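ProQ/FinO domain-containing protein (Neisseria meningitidis, PDB 3MW6) belongs to the FinO family of RNA chaperones and probably acts by binding RNA. Local coordinates at residues V18-K23 / T27-D32; K45-G50 / A72-R77; D54-L59 / A65-V70; Y80-A85 / Q117-Q122. All coordinates share one frame; numbering follows the deposited sequence.

Contact 1 (V18-K23 / T27-D32); sequences VQTMSK and TEMIAD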
# COMPACT_ATOMS: atom_id res chain seq x y z
N VAL A 18 -5.90 -31.53 -12.32
CA VAL A 18 -6.99 -32.11 -11.53
C VAL A 18 -7.06 -31.46 -10.15
O VAL A 18 -8.13 -31.11 -9.67
CB VAL A 18 -6.81 -33.61 -11.32
CG1 VAL A 18 -7.71 -34.10 -10.17
CG2 VAL A 18 -7.06 -34.38 -12.62
N GLN A 19 -5.91 -31.33 -9.50
CA GLN A 19 -5.85 -30.72 -8.17
C GLN A 19 -6.34 -29.27 -8.16
O GLN A 19 -6.92 -28.83 -7.17
CB GLN A 19 -4.43 -30.79 -7.60
CG GLN A 19 -4.12 -32.09 -6.90
CD GLN A 19 -2.64 -32.22 -6.56
OE1 GLN A 19 -1.79 -31.56 -7.18
NE2 GLN A 19 -2.32 -33.06 -5.58
N THR A 20 -6.12 -28.54 -9.24
CA THR A 20 -6.48 -27.11 -9.27
C THR A 20 -7.99 -26.88 -9.29
O THR A 20 -8.44 -25.75 -9.14
CB THR A 20 -5.87 -26.37 -10.48
OG1 THR A 20 -6.53 -26.79 -11.67
CG2 THR A 20 -4.37 -26.66 -10.62
N MSE A 21 -8.77 -27.95 -9.48
CA MSE A 21 -10.22 -27.86 -9.48
C MSE A 21 -10.75 -27.50 -8.09
O MSE A 21 -11.88 -27.02 -7.95
CB MSE A 21 -10.85 -29.18 -9.92
CG MSE A 21 -10.54 -29.59 -11.35
SE MSE A 21 -11.25 -28.37 -12.68
CE MSE A 21 -9.82 -27.05 -12.81
N SER A 22 -9.95 -27.75 -7.07
CA SER A 22 -10.32 -27.33 -5.73
C SER A 22 -9.78 -25.93 -5.47
O SER A 22 -8.58 -25.69 -5.61
CB SER A 22 -9.80 -28.33 -4.69
OG SER A 22 -9.76 -27.76 -3.39
N LYS A 23 -10.67 -25.02 -5.10
CA LYS A 23 -10.34 -23.63 -4.80
C LYS A 23 -9.33 -23.53 -3.65
O LYS A 23 -8.33 -22.80 -3.73
CB LYS A 23 -11.62 -22.86 -4.44
CG LYS A 23 -11.66 -21.41 -4.89
CD LYS A 23 -13.04 -20.77 -4.66
CE LYS A 23 -13.22 -20.31 -3.21
NZ LYS A 23 -14.55 -19.67 -2.98
N THR A 27 -5.43 -22.49 -4.18
CA THR A 27 -4.90 -21.37 -3.39
C THR A 27 -3.60 -21.69 -2.64
O THR A 27 -2.68 -20.87 -2.60
CB THR A 27 -5.95 -20.84 -2.40
OG1 THR A 27 -7.12 -20.45 -3.13
CG2 THR A 27 -5.41 -19.64 -1.64
N GLU A 28 -3.51 -22.87 -2.04
CA GLU A 28 -2.26 -23.29 -1.45
C GLU A 28 -1.19 -23.44 -2.52
O GLU A 28 -0.04 -23.03 -2.32
CB GLU A 28 -2.43 -24.61 -0.70
CG GLU A 28 -3.16 -24.47 0.61
CD GLU A 28 -3.79 -25.77 1.06
OE1 GLU A 28 -3.55 -26.79 0.39
OE2 GLU A 28 -4.52 -25.76 2.08
N MSE A 29 -1.55 -24.00 -3.67
CA MSE A 29 -0.55 -24.24 -4.72
C MSE A 29 0.02 -22.92 -5.23
O MSE A 29 1.22 -22.83 -5.54
CB MSE A 29 -1.14 -25.04 -5.89
CG MSE A 29 -1.50 -26.51 -5.59
SE MSE A 29 -2.75 -27.25 -6.92
CE MSE A 29 -1.49 -27.50 -8.41
N ILE A 30 -0.84 -21.90 -5.32
CA ILE A 30 -0.44 -20.61 -5.87
C ILE A 30 0.55 -19.93 -4.95
O ILE A 30 1.56 -19.37 -5.40
CB ILE A 30 -1.63 -19.68 -6.10
CG1 ILE A 30 -2.53 -20.24 -7.21
CG2 ILE A 30 -1.15 -18.29 -6.46
CD1 ILE A 30 -3.80 -19.46 -7.43
N ALA A 31 0.24 -19.97 -3.67
CA ALA A 31 1.08 -19.36 -2.64
C ALA A 31 2.44 -20.04 -2.60
O ALA A 31 3.47 -19.37 -2.65
CB ALA A 31 0.39 -19.45 -1.27
N ASP A 32 2.45 -21.37 -2.56
CA ASP A 32 3.71 -22.12 -2.57
C ASP A 32 4.51 -21.81 -3.83
O ASP A 32 5.72 -21.57 -3.77
CB ASP A 32 3.47 -23.63 -2.46
CG ASP A 32 2.90 -24.05 -1.11
OD1 ASP A 32 2.86 -23.21 -0.17
OD2 ASP A 32 2.49 -25.22 -1.00

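Contact 2 (K45-G50 / A72-R77); sequences KPLALG and ANHCRR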
# COMPACT_ATOMS: atom_id res chain seq x y z
N LYS A 45 9.40 -7.71 0.10
CA LYS A 45 9.81 -6.38 -0.31
C LYS A 45 8.57 -5.64 -0.78
O LYS A 45 7.63 -6.26 -1.27
CB LYS A 45 10.82 -6.46 -1.44
CG LYS A 45 12.12 -7.16 -1.06
CD LYS A 45 13.04 -7.25 -2.26
CE LYS A 45 14.49 -7.29 -1.86
NZ LYS A 45 15.37 -7.26 -3.08
N PRO A 46 8.56 -4.32 -0.63
CA PRO A 46 7.46 -3.54 -1.19
C PRO A 46 7.30 -3.87 -2.69
O PRO A 46 8.28 -3.82 -3.42
CB PRO A 46 7.92 -2.10 -0.99
CG PRO A 46 8.80 -2.15 0.21
CD PRO A 46 9.55 -3.47 0.06
N LEU A 47 6.08 -4.21 -3.11
CA LEU A 47 5.80 -4.65 -4.47
C LEU A 47 5.43 -3.50 -5.41
O LEU A 47 4.69 -2.58 -5.04
CB LEU A 47 4.67 -5.69 -4.46
CG LEU A 47 5.00 -6.94 -3.65
CD1 LEU A 47 3.76 -7.81 -3.41
CD2 LEU A 47 6.11 -7.75 -4.35
N ALA A 48 5.94 -3.56 -6.63
CA ALA A 48 5.65 -2.54 -7.63
C ALA A 48 4.16 -2.48 -7.93
O ALA A 48 3.48 -3.50 -7.85
CB ALA A 48 6.41 -2.84 -8.92
N LEU A 49 3.68 -1.29 -8.29
CA LEU A 49 2.37 -1.13 -8.95
C LEU A 49 2.18 -2.15 -10.07
O LEU A 49 3.09 -2.39 -10.88
CB LEU A 49 2.24 0.27 -9.57
CG LEU A 49 0.98 0.55 -10.42
CD1 LEU A 49 -0.30 0.56 -9.57
CD2 LEU A 49 1.07 1.85 -11.21
N GLY A 50 1.01 -2.77 -10.12
CA GLY A 50 0.66 -3.67 -11.20
C GLY A 50 1.23 -5.08 -11.07
O GLY A 50 1.20 -5.84 -12.03
N ALA A 72 -3.70 -10.59 -2.12
CA ALA A 72 -4.33 -9.73 -1.10
C ALA A 72 -4.05 -10.24 0.31
O ALA A 72 -3.85 -9.45 1.23
CB ALA A 72 -5.86 -9.57 -1.34
N ASN A 73 -4.03 -11.56 0.48
CA ASN A 73 -3.57 -12.18 1.72
C ASN A 73 -2.15 -11.74 2.07
O ASN A 73 -1.83 -11.47 3.23
CB ASN A 73 -3.57 -13.70 1.59
CG ASN A 73 -4.92 -14.32 1.93
OD1 ASN A 73 -5.51 -14.01 2.96
ND2 ASN A 73 -5.40 -15.22 1.07
N HIS A 74 -1.30 -11.70 1.06
CA HIS A 74 0.10 -11.38 1.29
C HIS A 74 0.24 -9.93 1.76
O HIS A 74 0.95 -9.65 2.71
CB HIS A 74 0.90 -11.61 0.02
CG HIS A 74 2.30 -11.11 0.10
ND1 HIS A 74 3.36 -11.90 0.52
CD2 HIS A 74 2.83 -9.91 -0.21
CE1 HIS A 74 4.47 -11.20 0.47
NE2 HIS A 74 4.18 -9.99 0.03
N CYS A 75 -0.46 -9.01 1.11
CA CYS A 75 -0.35 -7.60 1.47
C CYS A 75 -1.02 -7.22 2.79
O CYS A 75 -0.85 -6.09 3.26
CB CYS A 75 -0.85 -6.72 0.32
SG CYS A 75 0.22 -6.90 -1.16
N ARG A 76 -1.78 -8.15 3.38
CA ARG A 76 -2.46 -7.91 4.65
C ARG A 76 -1.58 -8.32 5.82
O ARG A 76 -1.82 -7.90 6.96
CB ARG A 76 -3.77 -8.68 4.73
CG ARG A 76 -4.99 -7.87 4.33
CD ARG A 76 -6.29 -8.60 4.67
NE ARG A 76 -6.97 -9.06 3.47
CZ ARG A 76 -6.96 -10.32 3.06
NH1 ARG A 76 -7.61 -10.66 1.95
NH2 ARG A 76 -6.32 -11.25 3.76
N ARG A 77 -0.58 -9.15 5.55
CA ARG A 77 0.29 -9.63 6.60
C ARG A 77 1.06 -8.49 7.24
O ARG A 77 1.52 -7.58 6.56
CB ARG A 77 1.22 -10.72 6.08
CG ARG A 77 0.45 -11.91 5.53
CD ARG A 77 1.33 -12.98 4.96
NE ARG A 77 2.25 -13.52 5.96
CZ ARG A 77 3.07 -14.55 5.74
NH1 ARG A 77 3.07 -15.16 4.56
NH2 ARG A 77 3.88 -14.96 6.71
O HOH W 1 6.61 -8.73 -0.79

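Contact 3 (D54-L59 / A65-V70); sequences DLIAAL and ALIARV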
# COMPACT_ATOMS: atom_id res chain seq x y z
N ASP A 54 1.17 -8.70 -13.47
CA ASP A 54 2.38 -9.46 -13.81
C ASP A 54 2.28 -10.92 -13.39
O ASP A 54 2.70 -11.82 -14.11
CB ASP A 54 3.61 -8.82 -13.18
CG ASP A 54 3.85 -7.43 -13.67
OD1 ASP A 54 3.47 -7.13 -14.82
OD2 ASP A 54 4.42 -6.63 -12.90
N LEU A 55 1.73 -11.14 -12.20
CA LEU A 55 1.53 -12.50 -11.69
C LEU A 55 0.55 -13.26 -12.58
O LEU A 55 0.78 -14.41 -12.94
CB LEU A 55 1.01 -12.47 -10.25
CG LEU A 55 1.97 -12.19 -9.09
CD1 LEU A 55 1.20 -12.07 -7.77
CD2 LEU A 55 2.99 -13.31 -9.03
N ILE A 56 -0.54 -12.59 -12.95
CA ILE A 56 -1.58 -13.21 -13.77
C ILE A 56 -1.01 -13.64 -15.10
O ILE A 56 -1.23 -14.77 -15.54
CB ILE A 56 -2.77 -12.26 -13.99
CG1 ILE A 56 -3.63 -12.24 -12.73
CG2 ILE A 56 -3.57 -12.70 -15.22
CD1 ILE A 56 -4.66 -11.10 -12.67
N ALA A 57 -0.27 -12.73 -15.73
CA ALA A 57 0.38 -13.01 -17.00
C ALA A 57 1.41 -14.15 -16.87
O ALA A 57 1.51 -15.00 -17.75
CB ALA A 57 1.02 -11.75 -17.54
N ALA A 58 2.16 -14.18 -15.76
CA ALA A 58 3.21 -15.19 -15.59
C ALA A 58 2.69 -16.56 -15.16
O ALA A 58 3.38 -17.58 -15.28
CB ALA A 58 4.28 -14.69 -14.59
N LEU A 59 1.47 -16.59 -14.63
CA LEU A 59 0.88 -17.84 -14.12
C LEU A 59 -0.43 -18.18 -14.82
O LEU A 59 -1.49 -18.09 -14.21
CB LEU A 59 0.64 -17.74 -12.61
CG LEU A 59 1.78 -17.28 -11.71
CD1 LEU A 59 1.33 -17.27 -10.25
CD2 LEU A 59 2.96 -18.19 -11.88
N ALA A 65 -8.48 -15.00 -10.38
CA ALA A 65 -9.17 -14.59 -9.16
C ALA A 65 -8.49 -15.13 -7.92
O ALA A 65 -8.44 -14.45 -6.90
CB ALA A 65 -10.66 -14.98 -9.19
N LEU A 66 -7.99 -16.36 -7.98
CA LEU A 66 -7.37 -16.92 -6.79
C LEU A 66 -5.97 -16.34 -6.62
O LEU A 66 -5.45 -16.28 -5.51
CB LEU A 66 -7.33 -18.45 -6.87
CG LEU A 66 -8.70 -19.12 -6.92
CD1 LEU A 66 -8.56 -20.63 -6.91
CD2 LEU A 66 -9.59 -18.67 -5.77
N ILE A 67 -5.37 -15.90 -7.73
CA ILE A 67 -4.11 -15.18 -7.67
C ILE A 67 -4.28 -13.85 -6.92
O ILE A 67 -3.49 -13.50 -6.03
CB ILE A 67 -3.49 -14.97 -9.09
CG1 ILE A 67 -3.03 -16.31 -9.67
CG2 ILE A 67 -2.29 -14.06 -9.03
CD1 ILE A 67 -2.58 -16.26 -11.13
N ALA A 68 -5.34 -13.12 -7.26
CA ALA A 68 -5.62 -11.85 -6.60
C ALA A 68 -5.83 -12.07 -5.11
O ALA A 68 -5.40 -11.27 -4.29
CB ALA A 68 -6.85 -11.18 -7.24
N ARG A 69 -6.49 -13.17 -4.76
CA ARG A 69 -6.76 -13.52 -3.37
C ARG A 69 -5.46 -13.77 -2.60
O ARG A 69 -5.28 -13.28 -1.49
CB ARG A 69 -7.67 -14.76 -3.33
CG ARG A 69 -8.30 -15.05 -1.98
CD ARG A 69 -8.96 -16.43 -1.93
NE ARG A 69 -10.31 -16.45 -2.50
CZ ARG A 69 -11.14 -17.49 -2.42
NH1 ARG A 69 -10.75 -18.59 -1.79
NH2 ARG A 69 -12.34 -17.43 -2.96
N VAL A 70 -4.56 -14.56 -3.18
CA VAL A 70 -3.27 -14.85 -2.56
C VAL A 70 -2.46 -13.56 -2.39
O VAL A 70 -1.92 -13.27 -1.32
CB VAL A 70 -2.47 -15.87 -3.37
CG1 VAL A 70 -1.04 -16.01 -2.81
CG2 VAL A 70 -3.19 -17.21 -3.37

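Contact 4 (Y80-A85 / Q117-Q122); sequences YLKALA and QALQQQ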
# COMPACT_ATOMS: atom_id res chain seq x y z
N TYR A 80 4.37 -7.59 5.70
CA TYR A 80 4.29 -6.70 4.55
C TYR A 80 4.09 -5.23 4.95
O TYR A 80 4.79 -4.33 4.48
CB TYR A 80 3.19 -7.14 3.59
CG TYR A 80 3.26 -6.39 2.29
CD1 TYR A 80 4.31 -6.60 1.41
CD2 TYR A 80 2.30 -5.44 1.95
CE1 TYR A 80 4.41 -5.90 0.22
CE2 TYR A 80 2.39 -4.73 0.74
CZ TYR A 80 3.46 -4.97 -0.11
OH TYR A 80 3.58 -4.29 -1.31
N LEU A 81 3.13 -4.99 5.84
CA LEU A 81 2.92 -3.63 6.33
C LEU A 81 4.21 -3.08 6.94
O LEU A 81 4.55 -1.90 6.78
CB LEU A 81 1.80 -3.61 7.37
CG LEU A 81 0.45 -4.06 6.82
CD1 LEU A 81 -0.61 -4.10 7.92
CD2 LEU A 81 0.04 -3.11 5.72
N LYS A 82 4.91 -3.94 7.67
CA LYS A 82 6.16 -3.54 8.31
C LYS A 82 7.20 -3.16 7.22
O LYS A 82 7.98 -2.24 7.41
CB LYS A 82 6.66 -4.69 9.19
CG LYS A 82 7.72 -4.33 10.17
CD LYS A 82 7.69 -5.30 11.35
CE LYS A 82 7.83 -6.76 10.91
NZ LYS A 82 9.21 -7.10 10.44
N ALA A 83 7.14 -3.84 6.08
CA ALA A 83 8.03 -3.54 4.96
C ALA A 83 7.65 -2.19 4.38
O ALA A 83 8.50 -1.41 3.99
CB ALA A 83 7.92 -4.63 3.86
N LEU A 84 6.35 -1.91 4.32
CA LEU A 84 5.92 -0.62 3.81
C LEU A 84 6.34 0.49 4.77
O LEU A 84 6.68 1.59 4.35
CB LEU A 84 4.40 -0.59 3.62
CG LEU A 84 3.77 -1.45 2.54
CD1 LEU A 84 2.29 -1.09 2.48
CD2 LEU A 84 4.42 -1.21 1.18
N ALA A 85 6.31 0.19 6.07
CA ALA A 85 6.77 1.17 7.06
C ALA A 85 8.26 1.43 6.92
O ALA A 85 8.76 2.53 7.25
CB ALA A 85 6.49 0.66 8.46
N GLN A 117 2.66 -3.32 16.96
CA GLN A 117 2.95 -4.63 17.53
C GLN A 117 4.23 -5.22 16.94
O GLN A 117 5.20 -5.44 17.66
CB GLN A 117 1.77 -5.58 17.30
CG GLN A 117 1.87 -6.85 18.11
CD GLN A 117 0.69 -7.77 17.91
OE1 GLN A 117 0.08 -7.80 16.84
NE2 GLN A 117 0.36 -8.54 18.94
N ALA A 118 4.24 -5.46 15.62
CA ALA A 118 5.37 -6.12 14.94
C ALA A 118 6.74 -5.49 15.16
O ALA A 118 7.74 -6.20 15.28
CB ALA A 118 5.09 -6.28 13.44
N LEU A 119 6.81 -4.16 15.19
CA LEU A 119 8.07 -3.46 15.44
C LEU A 119 8.54 -3.67 16.87
O LEU A 119 9.74 -3.77 17.13
CB LEU A 119 7.94 -1.96 15.15
CG LEU A 119 8.57 -1.46 13.84
CD1 LEU A 119 8.33 -2.44 12.72
CD2 LEU A 119 8.04 -0.09 13.46
N GLN A 120 7.59 -3.74 17.80
CA GLN A 120 7.89 -4.01 19.21
C GLN A 120 8.39 -5.45 19.43
O GLN A 120 9.28 -5.69 20.26
CB GLN A 120 6.66 -3.77 20.08
CG GLN A 120 6.37 -2.32 20.36
CD GLN A 120 5.45 -2.16 21.56
OE1 GLN A 120 5.29 -1.06 22.10
NE2 GLN A 120 4.85 -3.26 21.99
N GLN A 121 7.80 -6.39 18.70
CA GLN A 121 8.22 -7.78 18.76
C GLN A 121 9.63 -7.93 18.18
O GLN A 121 10.51 -8.50 18.83
CB GLN A 121 7.24 -8.68 18.00
CG GLN A 121 5.85 -8.76 18.64
CD GLN A 121 4.83 -9.45 17.76
OE1 GLN A 121 4.95 -9.46 16.53
NE2 GLN A 121 3.81 -10.03 18.38
N GLN A 122 9.83 -7.40 16.98
CA GLN A 122 11.12 -7.46 16.28
C GLN A 122 12.31 -6.99 17.12
O GLN A 122 13.40 -7.57 17.04
CB GLN A 122 11.02 -6.65 14.98
CG GLN A 122 12.29 -6.59 14.16
CD GLN A 122 12.06 -5.97 12.80
OE1 GLN A 122 11.49 -6.61 11.91
NE2 GLN A 122 12.51 -4.73 12.61

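Contact 1 (V18-K23 / T27-D32)
The selenomethionine M29 reaches across the joint between two successive helices, 9-19 and 23-37, and lays its selenium end against Q19 and T20. A type I turn from Q19 to S22 makes the joint, with S22 as N-cap of the second helix, its OG bonded to K25 N. The chain of M29 bends at its last torsion (chi3 75°), which swings CE to 3.7 Å from CG2 of T20; the two side chains cross at about a right angle. Its SE meets the CB of Q19 at 4.0 Å, so Q19 offers the base of its side chain to the contact. Threonine suits position 20 because its two branches divide the work: OG1 bonds back to A17 O, while the methyl is left for the selenomethionine.

T27 closes the other end of the joint. Its N, as one helical turn requires, bonds to K23 O at 3.0 Å, and its beta-branched side chain keeps a hydroxyl beside that same N (chi1 -57°). The OG1 of T27 therefore donates to K23 O as well, at 2.7 Å, and the two donors grip this single oxygen from opposite faces of its carbonyl plane.

Contact 2 (K45-G50 / A72-R77)
L47 lies in an extended, non-helical run facing the last turn of helix 64-76, with its CA 9.0 Å from the CA of C75. At that spacing the backbones do not touch; side chains and a water span the gap. One branch of L47 does most of this: CD1 comes within 3.9 Å of H74 CD2 and, approaching the ring obliquely, also lies 4.1 Å from H74 NE2. The same methyl stands 4.3 Å from SG of C75, a small, weakly polar group suited to packing against leucine. The imidazole leaves its helix with CG anti to the backbone N (chi1 171°), and the two side chains come from opposite directions, the methyl arriving at a slant to the ring.

Here the loop after helix 39-42 packs against helix 64-76 of the ProQ/FinO fold, while P46 and A48 pair through their backbones with F91 of strand 89-91. Histidine fits this interior because it can be aromatic and polar at once. F44 stacks on its ring, F41 meets it edge-to-face, and both nitrogens have partners: ND1 is bonded to Y35 OH, and NE2 lies 2.9 Å from a water. That water donates to K45 O at 2.7 Å, tying ring and loop together through a polar bridge beside the leucine methyl.

The leucine itself is held at both levels. Its side chain also packs on V40 and F41 of helix 39-42, and its backbone is bonded on each side of the residue, L47 N with Y80 OH and L47 O with R90 NH1.

Contact 3 (D54-L59 / A65-V70)
Helices 51-58 and 64-76, joined by a short loop, form a helix-loop-helix unit of the ProQ/FinO fold, and I67 is the residue that fills the interface between them. Its two branches are used separately. CG2 touches the base of the first helix's side chains, at 3.9 Å from L55 CB and 4.3 Å from I56 CG1. The longer arm, with CG1 beside the backbone N (chi1 -69°), carries CD1 to the end of that helix, where it lies 3.8 Å from L59 CB and 3.7 Å from L59 O. A beta-branched isoleucine suits this place: it presents one methyl close to its own backbone and another farther out, matching residues a full turn apart. The contact with CA of I56, 4.2 Å from I67 CD1, shows how near this arm comes to the opposing main chain. L59 has already left helical geometry, yet it turns its CB toward I67, and the two side chains cross obliquely. No hydrogen bond links the segments; the side chains meet by apolar packing, with one carbonyl oxygen, L59 O, also against the methyl.

Neighbouring elements pack on parts of the unit: L59 meets H33 and L66 meets I30, both of helix 23-37, I67 touches Y62 of the connecting loop, and L55 meets L93 between strands 89-91 and 97-100.

Contact 4 (Y80-A85 / Q117-Q122)
K82 sends its chain out with CG anti to the backbone N (chi1 -165°) and then bends at chi3 and again at chi4, so that its methylenes lie over A118 and L119 while its ammonium group turns to Q122. This is a nearly perpendicular helix crossing in the ProQ/FinO fold, between helix 78-86 and helix 113-124, the last helix of the modelled chain: the axes of segments 80-85 and 117-122 pass 10.4 Å apart at a signed angle of -87°.

The smallness of alanine makes the approach possible. With only a methyl at position 118, the CA atoms of K82 and A118 come to 7.2 Å, and the lysine's CD is packed tightly, 3.5 Å from A118 CB, with CE of K82 just behind at 3.8 Å from the same methyl. L119 lies alongside, sliding past K82 in the opposite direction; its CD1 is modelled so close to the lysine methylenes that the fine placement of this branch is doubtful. Lysine suits this partly exposed site because its aliphatic length packs on hydrocarbon and its charge still reaches a polar group. Other residues of helix 78-86 face the second subunit, where L81 and L84 pack on I108 of that neighbouring chain.

Q122 is extended beyond CG but poorly ordered, so its bond is best read with caution: NZ of K82 donates to OE1 of Q122 at 2.8 Å, tilted 30° from the carbonyl plane.

Contacts 2 and 3 belong to the buried part of the fold and share helix 64-76, whose successive turns face helix 51-58 and then the loop 45-50. Contact 1 lies at the surface and contact 4 is partly buried, on opposite sides of the chain's centre, their own centres 29 Å apart. Chemistry follows place: contact 3 is almost all apolar packing with no hydrogen bond between its segments, contact 2 adds an imidazole and a bridging water, and contacts 1 and 4 combine apolar packing with direct hydrogen bonds. Contact 1 meets contact 3 where T27 and I30 pack on V70 and L66. Y80 joins contact 4 to contact 2, and both these contacts touch the second subunit.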